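Local coordinates for TTHB210-like domain-containing protein (Thermus thermophilus, PDB 3VG8), which is of unknown function but is controlled by the sigmaE/anti-sigmaE regulatory system and assembles into a novel homodecamer, at the interface of chains A and B. Residues are numbered along the deposited sequence; one frame, centred on the assembly and turned at random. Chains: chain A/B, Hypothetical Protein TTHB210.

Contact 1: the interface of chains A and B. Residues chain A 3, 7; chain B 12, 20, 22, 36, 40.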
loop_
_atom_site.group_PDB
_atom_site.type_symbol
_atom_site.label_atom_id
_atom_site.label_comp_id
_atom_site.label_asym_id
_atom_site.label_seq_id
_atom_site.Cartn_x
_atom_site.Cartn_y
_atom_site.Cartn_z
ATOM N N VAL A 3 -38.905 -17.511 5.716
ATOM C CA VAL A 3 -38.893 -16.262 4.963
ATOM C C VAL A 3 -37.858 -16.261 3.839
ATOM O O VAL A 3 -38.152 -15.815 2.730
ATOM C CB VAL A 3 -38.631 -15.070 5.899
ATOM C CG1 VAL A 3 -38.747 -13.762 5.132
ATOM C CG2 VAL A 3 -39.629 -15.097 7.048
ATOM N N LEU A 7 -38.629 -15.612 -0.012
ATOM C CA LEU A 7 -38.105 -14.476 -0.768
ATOM C C LEU A 7 -37.449 -14.969 -2.044
ATOM O O LEU A 7 -37.738 -14.464 -3.130
ATOM C CB LEU A 7 -37.072 -13.693 0.048
ATOM C CG LEU A 7 -37.578 -12.767 1.151
ATOM C CD1 LEU A 7 -36.382 -12.182 1.875
ATOM C CD2 LEU A 7 -38.443 -11.641 0.556
ATOM N N PRO B 12 -39.096 -7.378 -3.886
ATOM C CA PRO B 12 -39.536 -6.941 -2.559
ATOM C C PRO B 12 -38.918 -5.603 -2.207
ATOM O O PRO B 12 -37.899 -5.217 -2.769
ATOM C CB PRO B 12 -39.054 -8.063 -1.641
ATOM C CG PRO B 12 -37.842 -8.581 -2.352
ATOM C CD PRO B 12 -38.307 -8.617 -3.792
ATOM N N THR B 20 -34.226 -5.938 3.313
ATOM C CA THR B 20 -35.648 -6.259 3.256
ATOM C C THR B 20 -35.970 -6.777 4.648
ATOM O O THR B 20 -35.432 -7.801 5.075
ATOM C CB THR B 20 -35.933 -7.346 2.219
ATOM O OG1 THR B 20 -35.504 -6.879 0.936
ATOM C CG2 THR B 20 -37.423 -7.672 2.177
ATOM N N TYR B 22 -38.428 -8.040 7.924
ATOM C CA TYR B 22 -39.575 -8.832 8.294
ATOM C C TYR B 22 -39.542 -9.094 9.784
ATOM O O TYR B 22 -38.479 -9.240 10.382
ATOM C CB TYR B 22 -39.595 -10.146 7.499
ATOM C CG TYR B 22 -40.036 -9.921 6.062
ATOM C CD1 TYR B 22 -41.180 -9.162 5.785
ATOM C CD2 TYR B 22 -39.295 -10.409 4.981
ATOM C CE1 TYR B 22 -41.576 -8.885 4.473
ATOM C CE2 TYR B 22 -39.684 -10.140 3.658
ATOM C CZ TYR B 22 -40.828 -9.373 3.419
ATOM O OH TYR B 22 -41.230 -9.075 2.138
ATOM N N TYR B 36 -32.898 -9.118 5.303
ATOM C CA TYR B 36 -32.415 -9.908 4.181
ATOM C C TYR B 36 -31.787 -9.028 3.110
ATOM O O TYR B 36 -32.152 -7.853 2.984
ATOM C CB TYR B 36 -33.586 -10.675 3.564
ATOM C CG TYR B 36 -34.192 -11.711 4.484
ATOM C CD1 TYR B 36 -35.122 -11.349 5.471
ATOM C CD2 TYR B 36 -33.794 -13.050 4.407
ATOM C CE1 TYR B 36 -35.632 -12.294 6.359
ATOM C CE2 TYR B 36 -34.301 -14.009 5.290
ATOM C CZ TYR B 36 -35.214 -13.624 6.262
ATOM O OH TYR B 36 -35.697 -14.564 7.145
ATOM N N GLY B 40 -32.055 -12.464 -0.963
ATOM C CA GLY B 40 -32.946 -13.206 -0.100
ATOM C C GLY B 40 -32.238 -13.950 1.013
ATOM O O GLY B 40 -32.866 -14.777 1.680
#
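A:Leu7 and A:Val3, one turn apart on the N-terminal helix 3-10, set their branched side chains against two tyrosines of the partner chain, B:Tyr36 and B:Tyr22. In this TTHB210-like protein the patch is a helix-on-sheet contact between two copies of one chain, a worked example of aliphatic knobs settling among aromatic rings. The two methyls of A:Leu7 part company: CD1 lies over the face of the B:Tyr36 ring, 3.9 Å from its centroid, in a CH-pi contact displaced toward the CG end, where CD1 is 3.4 Å from CG. CD2 instead meets the rim of B:Tyr22 in the plane of that ring, 3.7 Å from CE2. A:Leu7 thus uses a face of one tyrosine and an edge of the other. A:Val3 serves the same pair through CG1, which reaches CD2 of B:Tyr22 at 3.4 Å, tilted out of that ring's plane, and CE1 of B:Tyr36 at 3.7 Å. Anti to the backbone N (chi1 -175°), this branch comes to the same face of B:Tyr36 as A:Leu7 CD1, but at the hydroxyl end, while the CB carbon rests near the phenol oxygen.

Around this first shell, B:Gly40 brings its CA to 4.1 Å from CD1 of A:Leu7, packing directly on the methyl. B:Pro12 offers its CB to CD2 of A:Leu7 at 4.2 Å, and B:Thr20 flanks the same methyl more distantly through CG2. The tyrosines are carried by strands 20-23 and 33-36 of chain B; the carbonyl oxygen of B:Thr20 lies at the edge of the B:Tyr36 ring, in its plane, within the same chain.

Contact 2: the interface of chains A and B. Residues chain A 8, 11, 38; chain B 38-40.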
loop_
_atom_site.group_PDB
_atom_site.type_symbol
_atom_site.label_atom_id
_atom_site.label_comp_id
_atom_site.label_asym_id
_atom_site.label_seq_id
_atom_site.Cartn_x
_atom_site.Cartn_y
_atom_site.Cartn_z
ATOM N N LYS A 8 -36.568 -15.958 -1.897
ATOM C CA LYS A 8 -35.848 -16.540 -3.026
ATOM C C LYS A 8 -36.799 -17.125 -4.053
ATOM O O LYS A 8 -36.505 -17.129 -5.247
ATOM C CB LYS A 8 -34.869 -17.616 -2.539
ATOM C CG LYS A 8 -33.649 -17.029 -1.848
ATOM C CD LYS A 8 -32.569 -18.058 -1.611
ATOM C CE LYS A 8 -31.318 -17.414 -1.004
ATOM N NZ LYS A 8 -30.263 -18.426 -0.734
ATOM N N LEU A 11 -38.094 -13.958 -5.933
ATOM C CA LEU A 11 -36.994 -13.374 -6.712
ATOM C C LEU A 11 -36.724 -14.029 -8.074
ATOM O O LEU A 11 -36.725 -15.254 -8.197
ATOM C CB LEU A 11 -35.699 -13.421 -5.892
ATOM C CG LEU A 11 -35.650 -12.571 -4.617
ATOM C CD1 LEU A 11 -34.512 -13.027 -3.723
ATOM C CD2 LEU A 11 -35.490 -11.115 -4.995
ATOM N N ARG A 38 -29.495 -7.029 -9.315
ATOM C CA ARG A 38 -30.506 -7.487 -8.373
ATOM C C ARG A 38 -31.515 -6.419 -8.003
ATOM O O ARG A 38 -32.586 -6.745 -7.514
ATOM C CB ARG A 38 -29.863 -8.054 -7.100
ATOM C CG ARG A 38 -29.222 -9.416 -7.275
ATOM C CD ARG A 38 -28.718 -9.949 -5.940
ATOM N NE ARG A 38 -27.830 -11.107 -6.058
ATOM C CZ ARG A 38 -28.238 -12.347 -6.304
ATOM N NH1 ARG A 38 -29.527 -12.605 -6.470
ATOM N NH2 ARG A 38 -27.358 -13.339 -6.351
ATOM N N ARG B 38 -30.601 -8.427 -1.138
ATOM C CA ARG B 38 -31.336 -8.535 -2.399
ATOM C C ARG B 38 -31.443 -9.961 -2.931
ATOM O O ARG B 38 -32.295 -10.248 -3.763
ATOM C CB ARG B 38 -30.697 -7.625 -3.468
ATOM C CG ARG B 38 -30.819 -6.115 -3.181
ATOM C CD ARG B 38 -30.437 -5.290 -4.414
ATOM N NE ARG B 38 -30.312 -3.852 -4.166
ATOM C CZ ARG B 38 -31.336 -3.003 -4.099
ATOM N NH1 ARG B 38 -32.572 -3.439 -4.257
ATOM N NH2 ARG B 38 -31.119 -1.716 -3.874
ATOM N N ALA B 39 -30.591 -10.855 -2.438
ATOM C CA ALA B 39 -30.592 -12.241 -2.884
ATOM C C ALA B 39 -31.514 -13.080 -2.003
ATOM O O ALA B 39 -31.714 -14.266 -2.238
ATOM C CB ALA B 39 -29.153 -12.813 -2.851
ATOM N N GLY B 40 -32.055 -12.464 -0.963
ATOM C CA GLY B 40 -32.946 -13.206 -0.100
ATOM C C GLY B 40 -32.238 -13.950 1.013
ATOM O O GLY B 40 -32.866 -14.777 1.680
HETATM O O HOH W 1 -31.874 -11.308 -6.477
#
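A:Arg38 and B:Arg38, the same residue in the two copies, slide past each other in opposite directions, their aliphatic parts touching where CB of A:Arg38 meets CB of B:Arg38 at 3.8 Å. Both side chains run extended from CG to NE (chi2 -175° in A:Arg38), and this carries the guanidinium groups away from each other; their planes are 2° from parallel, yet they lie at opposite ends of the pair and do not stack. This two-fold contact between identical loops shows how like-charged residues can meet through their methylenes while the charged ends diverge.

The guanidinium of A:Arg38 spreads flat over B:Ala39, whose CB sits 3.6 Å above the plane, over its centre. At the edge of the same group, in its plane, NH1 donates to water 1 at 2.7 Å, with an angle of 150° at the hydrogen. That water in turn lies 2.9 Å from the backbone O of B:Arg38, so face and edge of one cation are engaged by neighbouring residues of a single partner loop. Cut back to alanine, A:Arg38 would probably no longer cover the methyl of B:Ala39, and water 1 would lose the NH1 group that holds it.

On the other flank, A:Leu11 divides its methyls along the loop, in van der Waals contact with backbone carbonyl oxygens: CD1 is 3.4 Å from O of B:Ala39. CD2 is 3.5 Å from O of B:Arg38. A:Lys8 packs its extended methylenes on the same B:Ala39 carbonyl, CG lying 3.4 Å from the oxygen. The site may tie two subunits together in the decamer or join decamers; the structure alone does not show which.

Contact 1 and contact 2 are adjoining portions of one two-fold symmetric interface, the centres of their C-alpha atoms about 7 Å apart. B:Gly40 belongs to both, and helix 3-10 of chain A also runs through both, supplying two residues to contact 1 and one to contact 2. The first is aromatic and aliphatic in character, whereas the second adds charged side chains and a bridging water. The A:Arg38 and B:Arg38 pair lies at the two-fold axis, while the other contacts have separate twins; the N-terminal helix and the loop near residue 38 are thus used reciprocally, consistent with a paired building unit of the oligomer.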